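Long-range contacts in pyruvate formate-lyase 2 (Archaeoglobus fulgidus, PDB 2F3O), which belongs to the glycyl radical enzymes and is probably a lyase related to pyruvate formate-lyase and glycerol dehydratase, its physiological reaction being unknown: residues A44-K48 with I201-A205; A263-N268 with K509-L514; V158-L164 with F256-Q261; Y27-K32 with E114-W119; K192-Y196 with C521-D527. The contacts are given in a common frame with arbitrary orientation. Numbering follows the deposited sequence.

Interaction 1 (A44-K48 with I201-A205)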
# COMPACT_ATOMS: atom_id res chain seq x y z
N ALA A 44 25.00 15.85 -5.68
CA ALA A 44 25.72 15.05 -6.66
C ALA A 44 26.77 15.88 -7.36
O ALA A 44 27.92 15.48 -7.48
CB ALA A 44 24.74 14.49 -7.69
N LYS A 45 26.34 17.07 -7.77
CA LYS A 45 27.18 17.98 -8.52
C LYS A 45 28.29 18.56 -7.67
O LYS A 45 29.37 18.86 -8.19
CB LYS A 45 26.33 19.09 -9.14
CG LYS A 45 25.62 18.64 -10.39
CD LYS A 45 24.80 19.75 -11.00
CE LYS A 45 24.17 19.28 -12.30
NZ LYS A 45 23.42 20.39 -12.94
N ALA A 46 28.03 18.70 -6.38
CA ALA A 46 29.04 19.17 -5.44
C ALA A 46 30.12 18.14 -5.22
O ALA A 46 31.32 18.45 -5.32
CB ALA A 46 28.41 19.54 -4.14
N LEU A 47 29.70 16.90 -4.96
CA LEU A 47 30.62 15.79 -4.79
C LEU A 47 31.46 15.63 -6.03
O LEU A 47 32.66 15.39 -5.91
CB LEU A 47 29.85 14.48 -4.52
CG LEU A 47 30.52 13.24 -3.90
CD1 LEU A 47 30.74 12.17 -4.92
CD2 LEU A 47 31.81 13.56 -3.15
N LYS A 48 30.85 15.78 -7.21
CA LYS A 48 31.58 15.62 -8.45
C LYS A 48 32.65 16.68 -8.54
O LYS A 48 33.82 16.34 -8.75
CB LYS A 48 30.68 15.70 -9.68
CG LYS A 48 31.49 15.78 -10.98
CD LYS A 48 30.67 16.05 -12.21
CE LYS A 48 30.24 14.74 -12.85
NZ LYS A 48 29.88 14.89 -14.29
N ILE A 201 25.48 11.31 -12.40
CA ILE A 201 26.48 12.31 -12.02
C ILE A 201 27.52 11.75 -11.03
O ILE A 201 28.72 11.82 -11.27
CB ILE A 201 25.80 13.55 -11.39
CG1 ILE A 201 24.96 14.28 -12.44
CG2 ILE A 201 26.81 14.53 -10.82
CD1 ILE A 201 24.15 15.45 -11.91
N VAL A 202 27.04 11.15 -9.95
CA VAL A 202 27.92 10.63 -8.91
C VAL A 202 28.77 9.42 -9.35
O VAL A 202 29.89 9.24 -8.88
CB VAL A 202 27.09 10.38 -7.63
CG1 VAL A 202 27.20 8.97 -7.13
CG2 VAL A 202 27.43 11.40 -6.58
N SER A 203 28.25 8.63 -10.29
CA SER A 203 29.02 7.54 -10.87
C SER A 203 30.16 8.07 -11.75
O SER A 203 31.30 7.62 -11.63
CB SER A 203 28.13 6.63 -11.70
OG SER A 203 27.08 6.13 -10.89
N GLU A 204 29.82 9.03 -12.61
CA GLU A 204 30.77 9.72 -13.48
C GLU A 204 31.93 10.33 -12.69
O GLU A 204 33.07 10.17 -13.07
CB GLU A 204 30.07 10.83 -14.26
CG GLU A 204 29.34 10.37 -15.50
CD GLU A 204 28.23 11.34 -15.92
OE1 GLU A 204 27.42 10.97 -16.80
OE2 GLU A 204 28.16 12.46 -15.36
N ALA A 205 31.60 11.00 -11.60
CA ALA A 205 32.57 11.57 -10.68
C ALA A 205 33.61 10.55 -10.20
O ALA A 205 34.82 10.82 -10.24
CB ALA A 205 31.84 12.15 -9.49
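Alanines set the distance between these two helices. Ala44 CB lies 3.8 Å from Ile201 CG2, and Lys48 CA lies 3.6 Å from Ala205 CB. With methyl groups as the main spacers, Lys48 CA and Ala205 CA are only 4.7 Å apart. Val202 CG2 fills the next layer, 4.2 Å from Ala44 CB and 3.8 Å from Leu47 CD1, and the side chains of Leu47 and Val202 both continue onto Leu513 of helix 512-516. Toward solvent, Ile201 CD1 meets the aliphatic part of Lys45 (CG, 3.8 Å), whose ammonium pairs with Glu37. Lys48, bent at chi3 (-91°), passes over Ile201, its CE 3.7 Å from Ile201 O, and closes the edge with a salt bridge from NZ to Glu204 OE2 (3.2 Å); the other carboxylate oxygen of Glu204 pairs with Lys200. With segment axes 8.6 Å apart and only 7° from parallel, this is close, alanine-mediated parallel helix packing, joining helices 39-53 and 190-221 in the pyruvate formate-lyase-like region.

Interaction 2 (A263-N268 with K509-L514)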
# COMPACT_ATOMS: atom_id res chain seq x y z
N ALA A 263 36.39 8.53 -1.49
CA ALA A 263 35.39 9.32 -2.17
C ALA A 263 34.25 9.61 -1.21
O ALA A 263 33.82 10.76 -1.09
CB ALA A 263 34.88 8.59 -3.41
N LEU A 264 33.81 8.58 -0.49
CA LEU A 264 32.68 8.66 0.44
C LEU A 264 32.93 9.70 1.49
O LEU A 264 32.00 10.36 1.94
CB LEU A 264 32.40 7.33 1.13
CG LEU A 264 31.57 6.46 0.20
CD1 LEU A 264 31.43 5.05 0.71
CD2 LEU A 264 30.22 7.08 -0.04
N HIS A 265 34.20 9.89 1.83
CA HIS A 265 34.58 10.85 2.83
C HIS A 265 34.55 12.29 2.35
O HIS A 265 34.84 13.21 3.12
CB HIS A 265 35.93 10.48 3.41
CG HIS A 265 35.84 9.42 4.46
ND1 HIS A 265 35.84 8.07 4.16
CD2 HIS A 265 35.67 9.51 5.80
CE1 HIS A 265 35.71 7.37 5.27
NE2 HIS A 265 35.61 8.22 6.28
N GLN A 266 34.17 12.49 1.09
CA GLN A 266 34.05 13.84 0.57
C GLN A 266 32.60 14.22 0.56
O GLN A 266 32.26 15.39 0.50
CB GLN A 266 34.65 13.97 -0.83
CG GLN A 266 36.02 13.35 -1.04
CD GLN A 266 37.03 13.77 0.01
OE1 GLN A 266 37.14 14.95 0.37
NE2 GLN A 266 37.78 12.79 0.51
N GLU A 267 31.73 13.21 0.64
CA GLU A 267 30.29 13.42 0.67
C GLU A 267 29.74 13.35 2.10
O GLU A 267 28.92 14.17 2.50
CB GLU A 267 29.59 12.39 -0.22
CG GLU A 267 28.07 12.33 -0.06
CD GLU A 267 27.43 11.21 -0.87
OE1 GLU A 267 27.54 10.03 -0.47
OE2 GLU A 267 26.83 11.53 -1.91
N ASN A 268 30.20 12.38 2.87
CA ASN A 268 29.64 12.09 4.18
C ASN A 268 30.62 12.42 5.26
O ASN A 268 31.83 12.21 5.06
CB ASN A 268 29.32 10.61 4.29
CG ASN A 268 28.38 10.18 3.23
OD1 ASN A 268 27.17 10.33 3.36
ND2 ASN A 268 28.93 9.64 2.15
N LYS A 509 20.46 17.39 3.00
CA LYS A 509 21.69 16.65 2.82
C LYS A 509 21.35 15.20 2.44
O LYS A 509 21.58 14.26 3.21
CB LYS A 509 22.49 16.72 4.13
CG LYS A 509 23.81 15.93 4.23
CD LYS A 509 24.88 16.57 3.44
CE LYS A 509 26.17 15.85 3.66
NZ LYS A 509 27.00 15.95 2.43
N PRO A 510 20.77 15.02 1.24
CA PRO A 510 20.76 13.63 0.78
C PRO A 510 22.17 13.23 0.32
O PRO A 510 22.99 14.10 -0.01
CB PRO A 510 19.75 13.63 -0.37
CG PRO A 510 19.76 15.04 -0.88
CD PRO A 510 20.15 15.94 0.26
N THR A 511 22.48 11.94 0.36
CA THR A 511 23.84 11.50 0.10
C THR A 511 23.90 10.41 -0.97
O THR A 511 24.00 9.22 -0.64
CB THR A 511 24.50 11.01 1.39
OG1 THR A 511 23.68 10.01 2.01
CG2 THR A 511 24.68 12.18 2.37
N PRO A 512 23.84 10.81 -2.25
CA PRO A 512 23.69 9.92 -3.40
C PRO A 512 24.77 8.88 -3.62
O PRO A 512 24.46 7.78 -4.05
CB PRO A 512 23.67 10.88 -4.59
CG PRO A 512 23.37 12.20 -4.03
CD PRO A 512 23.88 12.22 -2.65
N LEU A 513 26.04 9.20 -3.40
CA LEU A 513 27.08 8.17 -3.59
C LEU A 513 26.92 7.03 -2.59
O LEU A 513 26.89 5.86 -3.00
CB LEU A 513 28.49 8.76 -3.54
CG LEU A 513 29.64 7.76 -3.68
CD1 LEU A 513 29.60 7.06 -5.02
CD2 LEU A 513 30.99 8.45 -3.49
N LEU A 514 26.75 7.39 -1.31
CA LEU A 514 26.49 6.46 -0.23
C LEU A 514 25.26 5.62 -0.52
O LEU A 514 25.25 4.42 -0.27
CB LEU A 514 26.31 7.22 1.08
CG LEU A 514 26.00 6.36 2.31
CD1 LEU A 514 27.12 5.36 2.54
CD2 LEU A 514 25.74 7.20 3.54
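Segment 263-268 is the last turn of helix 250-267 and the residue after it, while 509-514 is the linker that leaves helix 477-508 and starts helix 512-516. The contact is a helix N-terminus whose first amides hydrogen-bond to a carboxylate from a distant part of the chain. The backbones stay well apart, with Leu264 CA 6.6 Å from Leu514 CA and Glu267 CA 6.8 Å from Thr511 CA, so side chains bridge the gap. Thr511 holds the N-cap position, but its side chain makes no capping bond; Glu267 instead accepts from the amides of the first turn. Its extended side chain (chi1 and chi2 both t) brings OE2 within 2.9 Å of Leu513 N and OE1 within 2.9 Å of Leu514 N, with N-H...O angles of 158° and 160°, so the two oxygens bind successive amides. Asn268 ND2 donates to Glu267 OE1 (3.0 Å) and to Leu264 O (3.2 Å). Beside this polar cluster lies an apolar layer, where Leu264 CD2 sits 3.7 Å from Leu513 CG and Ala263 CB is 3.9 Å from Leu513 CD2. Every touching residue is buried, and Leu513 packs onward against Val202 and Val206 of helix 190-221. At the end of helix 250-267 the ammonium of Lys509, which also forms a salt bridge with Glu80, donates a 2.6 Å hydrogen bond from NZ to Glu267 O.

Interaction 3 (V158-L164 with F256-Q261)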
# COMPACT_ATOMS: atom_id res chain seq x y z
N VAL A 158 29.79 0.15 4.43
CA VAL A 158 29.54 0.21 3.00
C VAL A 158 29.46 -1.16 2.36
O VAL A 158 30.28 -2.03 2.63
CB VAL A 158 30.72 0.94 2.37
CG1 VAL A 158 30.56 1.02 0.88
CG2 VAL A 158 30.87 2.30 2.98
N ASN A 159 28.46 -1.36 1.51
CA ASN A 159 28.32 -2.65 0.85
C ASN A 159 29.31 -2.82 -0.31
O ASN A 159 28.95 -2.67 -1.48
CB ASN A 159 26.89 -2.82 0.36
CG ASN A 159 26.54 -4.25 0.01
OD1 ASN A 159 27.42 -5.08 -0.23
ND2 ASN A 159 25.24 -4.53 -0.08
N TYR A 160 30.55 -3.15 0.03
CA TYR A 160 31.55 -3.44 -0.99
C TYR A 160 31.27 -4.62 -1.90
O TYR A 160 31.48 -4.50 -3.10
CB TYR A 160 32.97 -3.44 -0.43
CG TYR A 160 33.39 -2.03 -0.13
CD1 TYR A 160 33.62 -1.61 1.17
CD2 TYR A 160 33.50 -1.09 -1.14
CE1 TYR A 160 33.97 -0.31 1.44
CE2 TYR A 160 33.84 0.21 -0.88
CZ TYR A 160 34.07 0.61 0.41
OH TYR A 160 34.42 1.90 0.68
N PRO A 161 30.77 -5.76 -1.36
CA PRO A 161 30.44 -6.80 -2.33
C PRO A 161 29.36 -6.47 -3.38
O PRO A 161 29.41 -7.04 -4.47
CB PRO A 161 30.01 -7.99 -1.45
CG PRO A 161 29.75 -7.45 -0.15
CD PRO A 161 30.57 -6.23 0.02
N TYR A 162 28.43 -5.57 -3.07
CA TYR A 162 27.44 -5.07 -4.05
C TYR A 162 28.17 -4.30 -5.14
O TYR A 162 27.89 -4.46 -6.34
CB TYR A 162 26.42 -4.15 -3.36
CG TYR A 162 25.26 -3.67 -4.24
CD1 TYR A 162 24.33 -4.56 -4.73
CD2 TYR A 162 25.10 -2.31 -4.57
CE1 TYR A 162 23.28 -4.15 -5.51
CE2 TYR A 162 24.02 -1.88 -5.36
CZ TYR A 162 23.12 -2.83 -5.84
OH TYR A 162 22.04 -2.48 -6.64
N LEU A 163 29.12 -3.48 -4.70
CA LEU A 163 29.88 -2.61 -5.57
C LEU A 163 30.81 -3.43 -6.44
O LEU A 163 30.85 -3.23 -7.66
CB LEU A 163 30.66 -1.58 -4.74
CG LEU A 163 29.79 -0.53 -4.05
CD1 LEU A 163 30.61 0.43 -3.22
CD2 LEU A 163 28.93 0.24 -5.05
N LEU A 164 31.47 -4.41 -5.84
CA LEU A 164 32.52 -5.19 -6.51
C LEU A 164 31.99 -6.10 -7.58
O LEU A 164 32.75 -6.55 -8.43
CB LEU A 164 33.38 -5.98 -5.52
CG LEU A 164 34.23 -5.10 -4.59
CD1 LEU A 164 34.66 -5.83 -3.33
CD2 LEU A 164 35.41 -4.52 -5.27
N PHE A 256 40.04 -0.71 -5.59
CA PHE A 256 38.61 -0.40 -5.73
C PHE A 256 38.03 0.13 -4.43
O PHE A 256 37.65 1.31 -4.38
CB PHE A 256 37.82 -1.64 -6.16
CG PHE A 256 36.40 -1.36 -6.57
CD1 PHE A 256 35.45 -0.90 -5.65
CD2 PHE A 256 35.98 -1.65 -7.86
CE1 PHE A 256 34.16 -0.68 -6.03
CE2 PHE A 256 34.67 -1.43 -8.24
CZ PHE A 256 33.75 -0.95 -7.32
N VAL A 257 37.96 -0.72 -3.40
CA VAL A 257 37.39 -0.31 -2.12
C VAL A 257 37.99 0.98 -1.56
O VAL A 257 37.24 1.88 -1.17
CB VAL A 257 37.24 -1.46 -1.06
CG1 VAL A 257 37.86 -2.74 -1.49
CG2 VAL A 257 37.74 -1.04 0.33
N TRP A 258 39.31 1.15 -1.61
CA TRP A 258 39.86 2.38 -1.05
C TRP A 258 39.52 3.68 -1.83
O TRP A 258 39.34 4.76 -1.23
CB TRP A 258 41.36 2.27 -0.74
CG TRP A 258 41.82 3.55 -0.20
CD1 TRP A 258 42.52 4.52 -0.87
CD2 TRP A 258 41.52 4.09 1.10
NE1 TRP A 258 42.69 5.61 -0.06
CE2 TRP A 258 42.09 5.38 1.15
CE3 TRP A 258 40.84 3.61 2.22
CZ2 TRP A 258 42.01 6.18 2.29
CZ3 TRP A 258 40.77 4.41 3.34
CH2 TRP A 258 41.34 5.68 3.37
N LEU A 259 39.39 3.59 -3.16
CA LEU A 259 38.99 4.77 -3.90
C LEU A 259 37.60 5.22 -3.48
O LEU A 259 37.44 6.39 -3.10
CB LEU A 259 39.08 4.58 -5.41
CG LEU A 259 40.49 4.84 -5.97
CD1 LEU A 259 40.63 4.37 -7.43
CD2 LEU A 259 41.00 6.28 -5.80
N VAL A 260 36.62 4.31 -3.48
CA VAL A 260 35.26 4.70 -3.06
C VAL A 260 35.21 5.08 -1.57
O VAL A 260 34.52 6.02 -1.18
CB VAL A 260 34.14 3.72 -3.54
CG1 VAL A 260 34.72 2.49 -4.11
CG2 VAL A 260 33.12 3.40 -2.44
N GLN A 261 36.02 4.40 -0.77
CA GLN A 261 36.15 4.77 0.62
C GLN A 261 36.62 6.22 0.81
O GLN A 261 36.01 6.97 1.59
CB GLN A 261 37.07 3.78 1.33
CG GLN A 261 37.22 4.03 2.78
CD GLN A 261 36.10 3.49 3.61
OE1 GLN A 261 35.16 2.88 3.11
NE2 GLN A 261 36.20 3.72 4.91
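A steep helix crossing, buried and close to a subunit interface, joins the short helix 160-164 to the middle of helix 250-267. The segment axes cross at 111° and approach to 10.9 Å, a separation spanned by large side chains. Asn159 begins the short helix as its N-cap, accepting from Tyr162 N through OD1 (3.1 Å), and is also the centre of an inverse gamma turn, with Tyr160 N bonded to Val158 O at 2.8 Å. Beyond this turn, Pro161 and Tyr162 pack against Tyr343 and Asp415 of a second subunit, while Tyr160, Leu163 and Leu164 reach helix 250-267. Two CH-pi contacts of matching geometry run in opposite senses: Val257 CB lies 3.8 Å from the Tyr160 ring centroid, 13° off its normal, and Leu164 CD2 lies 3.8 Å from the Phe256 ring centroid, 21° off its normal. Between them, Leu163 CB touches Phe256 CE1 (3.8 Å) and Leu163 CD1 touches Val260 CG2 (4.0 Å), while Val260 CG2 meets the Tyr160 ring edge at CE2 (3.6 Å). Gln261 NE2 hydrogen-bonds to Ile273 O and Gln333 OE1, consistent with an amide orientation in which OE1 accepts a 2.7 Å hydrogen bond from Tyr160 OH.

Interaction 4 (Y27-K32 with E114-W119)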
# COMPACT_ATOMS: atom_id res chain seq x y z
N TYR A 27 33.23 22.33 -2.41
CA TYR A 27 31.83 22.05 -2.11
C TYR A 27 30.98 23.32 -2.18
O TYR A 27 29.95 23.34 -2.85
CB TYR A 27 31.71 21.47 -0.71
CG TYR A 27 30.35 20.95 -0.35
CD1 TYR A 27 29.86 19.76 -0.88
CD2 TYR A 27 29.55 21.63 0.54
CE1 TYR A 27 28.61 19.28 -0.53
CE2 TYR A 27 28.30 21.16 0.89
CZ TYR A 27 27.83 20.00 0.36
OH TYR A 27 26.59 19.58 0.74
N THR A 28 31.43 24.37 -1.49
CA THR A 28 30.73 25.64 -1.46
C THR A 28 30.68 26.26 -2.85
O THR A 28 29.65 26.78 -3.29
CB THR A 28 31.40 26.59 -0.47
OG1 THR A 28 31.47 25.96 0.82
CG2 THR A 28 30.63 27.88 -0.34
N GLU A 29 31.79 26.14 -3.56
CA GLU A 29 31.94 26.67 -4.91
C GLU A 29 30.90 26.09 -5.87
O GLU A 29 30.31 26.82 -6.67
CB GLU A 29 33.33 26.31 -5.39
CG GLU A 29 33.98 27.29 -6.32
CD GLU A 29 35.38 26.83 -6.64
OE1 GLU A 29 35.61 26.37 -7.79
OE2 GLU A 29 36.24 26.88 -5.71
N SER A 30 30.66 24.78 -5.76
CA SER A 30 29.65 24.10 -6.56
C SER A 30 28.26 24.46 -6.11
O SER A 30 27.40 24.73 -6.94
CB SER A 30 29.81 22.59 -6.48
OG SER A 30 28.86 21.92 -7.30
N MET A 31 28.04 24.47 -4.79
CA MET A 31 26.74 24.83 -4.22
C MET A 31 26.29 26.25 -4.57
O MET A 31 25.10 26.51 -4.69
CB MET A 31 26.72 24.62 -2.69
CG MET A 31 26.78 23.17 -2.23
SD MET A 31 25.37 22.12 -2.64
CE MET A 31 24.27 22.52 -1.31
N LYS A 32 27.24 27.15 -4.77
CA LYS A 32 26.89 28.46 -5.27
C LYS A 32 26.50 28.39 -6.74
O LYS A 32 25.54 29.05 -7.14
CB LYS A 32 28.05 29.43 -5.05
CG LYS A 32 27.94 30.22 -3.78
CD LYS A 32 29.30 30.72 -3.29
CE LYS A 32 29.12 31.89 -2.35
NZ LYS A 32 30.39 32.19 -1.64
N GLU A 114 34.16 33.81 3.86
CA GLU A 114 33.63 33.26 2.63
C GLU A 114 32.73 32.03 2.93
O GLU A 114 31.59 31.97 2.46
CB GLU A 114 34.78 32.96 1.67
CG GLU A 114 34.43 32.59 0.25
CD GLU A 114 35.68 32.56 -0.62
OE1 GLU A 114 35.90 31.56 -1.34
OE2 GLU A 114 36.46 33.54 -0.56
N ILE A 115 33.22 31.10 3.75
CA ILE A 115 32.49 29.87 4.09
C ILE A 115 31.41 30.11 5.13
O ILE A 115 30.23 29.91 4.84
CB ILE A 115 33.43 28.77 4.60
CG1 ILE A 115 34.42 28.37 3.51
CG2 ILE A 115 32.66 27.55 5.04
CD1 ILE A 115 33.80 28.11 2.16
N ALA A 116 31.80 30.57 6.31
CA ALA A 116 30.87 30.84 7.42
C ALA A 116 29.68 31.81 7.18
O ALA A 116 28.62 31.60 7.77
CB ALA A 116 31.62 31.25 8.68
N PRO A 117 29.84 32.88 6.36
CA PRO A 117 28.58 33.59 6.13
C PRO A 117 27.64 32.92 5.12
O PRO A 117 26.44 33.15 5.19
CB PRO A 117 29.03 34.98 5.62
CG PRO A 117 30.52 35.00 5.70
CD PRO A 117 30.96 33.57 5.69
N TYR A 118 28.16 32.09 4.22
CA TYR A 118 27.29 31.38 3.26
C TYR A 118 26.49 30.27 3.94
O TYR A 118 25.27 30.20 3.81
CB TYR A 118 28.10 30.80 2.09
CG TYR A 118 27.26 30.11 1.04
CD1 TYR A 118 26.56 30.85 0.10
CD2 TYR A 118 27.18 28.72 0.97
CE1 TYR A 118 25.79 30.23 -0.87
CE2 TYR A 118 26.41 28.10 0.01
CZ TYR A 118 25.72 28.85 -0.91
OH TYR A 118 24.93 28.24 -1.87
N TRP A 119 27.18 29.41 4.68
CA TRP A 119 26.55 28.25 5.27
C TRP A 119 25.72 28.52 6.51
O TRP A 119 24.91 27.70 6.91
CB TRP A 119 27.59 27.17 5.51
CG TRP A 119 27.97 26.56 4.24
CD1 TRP A 119 29.11 26.79 3.53
CD2 TRP A 119 27.19 25.65 3.47
NE1 TRP A 119 29.09 26.06 2.37
CE2 TRP A 119 27.92 25.35 2.31
CE3 TRP A 119 25.94 25.04 3.66
CZ2 TRP A 119 27.44 24.47 1.34
CZ3 TRP A 119 25.47 24.17 2.70
CH2 TRP A 119 26.22 23.89 1.55
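Glu114 contributes at the margin: Lys32 NZ stays 4.3 Å from Glu114 O, too long for a hydrogen bond, while the carboxylate of Glu114 has a long, weak ion pair with Arg25. At Ile115 the CA atoms of the two segments come nearest, Ile115 CA lying 7.2 Å from Thr28 CA, and the end of its side chain turns inward so that CD1 rests 3.4 Å from Thr28 OG1. The helix then kinks at Pro117, whose nitrogen makes no bond to the preceding turn. This is an oblique helix-helix crossing, its segment axes at 46° and 11.2 Å apart, which joins helix 22-34 to helix 105-119 through side-chain contacts. After the kink, Tyr118 points toward the partner: its ring packs CE1 against Lys32 CG (3.6 Å) and CD2 against Thr28 CG2 (3.8 Å), and its hydroxyl hydrogen-bonds to Glu35. Trp119 carries the directional bond, NE1 donating to Thr28 OG1 over 2.8 Å with an N-H...O angle of 164°; Thr28 OG1 also bonds to Cys24 O. Farther round the indole edge, CH2 touches Met31 CE at 3.7 Å. The six-membered ring of Trp119 is nearly parallel to that of Tyr27 (22°) but slid aside, with centroids 5.5 Å apart and little overlap; Trp119 CZ2 and Tyr27 CE2 approach to 3.4 Å, and Tyr27 OH bonds to Gln43.

Interaction 5 (K192-Y196 with C521-D527)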
# COMPACT_ATOMS: atom_id res chain seq x y z
N LYS A 192 12.16 9.72 -8.00
CA LYS A 192 12.93 8.65 -8.60
C LYS A 192 13.82 9.17 -9.74
O LYS A 192 14.96 8.73 -9.90
CB LYS A 192 11.99 7.59 -9.17
CG LYS A 192 11.78 6.33 -8.37
CD LYS A 192 11.38 5.22 -9.33
CE LYS A 192 11.26 3.85 -8.69
NZ LYS A 192 9.96 3.68 -8.01
N TYR A 193 13.28 10.11 -10.52
CA TYR A 193 14.03 10.72 -11.61
C TYR A 193 15.24 11.56 -11.14
O TYR A 193 16.35 11.37 -11.62
CB TYR A 193 13.06 11.56 -12.42
CG TYR A 193 13.57 12.04 -13.76
CD1 TYR A 193 13.88 11.15 -14.78
CD2 TYR A 193 13.67 13.40 -14.02
CE1 TYR A 193 14.32 11.61 -16.01
CE2 TYR A 193 14.09 13.86 -15.25
CZ TYR A 193 14.41 12.97 -16.23
OH TYR A 193 14.84 13.45 -17.43
N SER A 194 15.02 12.45 -10.18
CA SER A 194 16.08 13.18 -9.51
C SER A 194 17.17 12.26 -8.97
O SER A 194 18.35 12.59 -9.03
CB SER A 194 15.51 13.95 -8.33
OG SER A 194 14.55 14.90 -8.74
N PHE A 195 16.74 11.11 -8.44
CA PHE A 195 17.67 10.14 -7.87
C PHE A 195 18.61 9.60 -8.92
O PHE A 195 19.82 9.67 -8.78
CB PHE A 195 16.94 8.98 -7.22
CG PHE A 195 17.85 7.94 -6.66
CD1 PHE A 195 18.32 8.05 -5.37
CD2 PHE A 195 18.23 6.84 -7.42
CE1 PHE A 195 19.16 7.08 -4.85
CE2 PHE A 195 19.07 5.88 -6.90
CZ PHE A 195 19.54 5.99 -5.63
N TYR A 196 18.05 9.04 -9.99
CA TYR A 196 18.87 8.49 -11.05
C TYR A 196 19.74 9.55 -11.77
O TYR A 196 20.88 9.27 -12.19
CB TYR A 196 18.01 7.68 -12.01
CG TYR A 196 17.56 6.38 -11.38
CD1 TYR A 196 16.22 5.98 -11.40
CD2 TYR A 196 18.48 5.56 -10.73
CE1 TYR A 196 15.82 4.80 -10.80
CE2 TYR A 196 18.08 4.38 -10.12
CZ TYR A 196 16.75 4.00 -10.16
OH TYR A 196 16.37 2.81 -9.59
N CYS A 521 18.62 0.79 -2.07
CA CYS A 521 18.53 2.21 -2.44
C CYS A 521 18.53 2.49 -3.92
O CYS A 521 17.61 3.15 -4.42
CB CYS A 521 19.67 3.03 -1.88
SG CYS A 521 19.54 3.40 -0.16
N PHE A 522 19.58 2.01 -4.59
CA PHE A 522 19.73 2.20 -6.03
C PHE A 522 18.60 1.49 -6.77
O PHE A 522 17.99 2.07 -7.66
CB PHE A 522 21.09 1.72 -6.54
CG PHE A 522 21.26 1.83 -8.03
CD1 PHE A 522 21.47 3.06 -8.63
CD2 PHE A 522 21.16 0.71 -8.85
CE1 PHE A 522 21.60 3.18 -9.98
CE2 PHE A 522 21.28 0.83 -10.21
CZ PHE A 522 21.51 2.07 -10.77
N GLU A 523 18.30 0.25 -6.39
CA GLU A 523 17.26 -0.50 -7.08
C GLU A 523 15.85 0.09 -6.91
O GLU A 523 15.06 0.07 -7.84
CB GLU A 523 17.30 -1.98 -6.71
CG GLU A 523 18.44 -2.73 -7.39
CD GLU A 523 18.15 -2.99 -8.87
OE1 GLU A 523 19.13 -3.19 -9.65
OE2 GLU A 523 16.94 -3.00 -9.22
N LYS A 524 15.55 0.64 -5.74
CA LYS A 524 14.26 1.29 -5.50
C LYS A 524 14.24 2.76 -5.97
O LYS A 524 13.17 3.36 -6.08
CB LYS A 524 13.85 1.19 -4.03
CG LYS A 524 13.56 -0.21 -3.55
CD LYS A 524 12.40 -0.24 -2.57
CE LYS A 524 12.19 -1.62 -1.96
NZ LYS A 524 12.29 -2.71 -2.97
N GLY A 525 15.41 3.33 -6.23
CA GLY A 525 15.50 4.70 -6.69
C GLY A 525 15.16 5.72 -5.63
O GLY A 525 14.64 6.78 -5.94
N VAL A 526 15.44 5.37 -4.37
CA VAL A 526 15.27 6.31 -3.25
C VAL A 526 16.57 6.45 -2.49
O VAL A 526 17.28 5.47 -2.30
CB VAL A 526 14.03 5.96 -2.33
CG1 VAL A 526 13.53 4.58 -2.56
CG2 VAL A 526 14.31 6.18 -0.87
N ASP A 527 16.91 7.68 -2.13
CA ASP A 527 18.11 7.95 -1.34
C ASP A 527 18.09 7.27 0.03
O ASP A 527 17.04 7.11 0.64
CB ASP A 527 18.30 9.45 -1.16
CG ASP A 527 19.67 9.81 -0.61
OD1 ASP A 527 20.66 9.74 -1.38
OD2 ASP A 527 19.79 10.14 0.59
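A Schellman motif ends helix 521-524, and two aromatic side chains from helix 190-221 pack against it. The motif is identified by Val526 N to Cys521 O (3.1 Å), a weaker Gly525 N to Phe522 O (3.2 Å), and the positive phi of Gly525 (71°). An ideal CB on Gly525 would lie only 3.2 Å from both Tyr196 CE1 and Lys192 CG, so crowding adds to the backbone's preference for glycine. Phe195, chi1 t, has its CA-to-CB bond toward the turn, and its ring packs there: Gly525 CA stands over one face, 4.0 Å from the centroid and 28° off the normal, a CH-pi contact, while Phe195 CZ reaches Cys521 O (3.6 Å) and Phe195 CE1 reaches Val526 O (3.6 Å). Tyr196 adopts chi1 m instead; its CA-to-CB bond points sideways, yet its ring end comes nearer. Phe522 starts away from the partner, but chi1 t brings its ring back to receive the edge of Tyr196 in an offset edge-to-face pair (planes 81° apart, centroids 5.5 Å), with Tyr196 CE2 3.7 Å from Phe522 CE1. Phe522 makes another edge-to-face pair with Phe171. Lys192, with chi1 between wells (-101°) and chi4 p, brings CE to 3.3 Å from Lys524 O. Tyr196 OH, also hydrogen-bonded to Arg178, donates to Phe522 O at 2.6 Å.

Overall arrangement
Interactions 2 and 3 lie deepest, about 17 and 19 Å from the chain centre, and every touching residue is buried; interactions 1, 4 and 5, at 26 to 28 Å, include exposed or partly exposed residues. Helix 190-221 serves interactions 1 and 5, helix 250-267 serves 2 and 3, and helix 512-516 lies against interaction 1, where Val202 CG1 is 3.6 Å from Leu513 CA. The polar chemistry differs with depth: interaction 2 buries a carboxylate among main-chain amides, whereas interaction 1 places its salt bridge at a partly exposed edge. Interactions 3, 4 and 5 each add to aromatic packing one side-chain donor, bonded to a side chain in 3 and 4 and a main-chain carbonyl in 5.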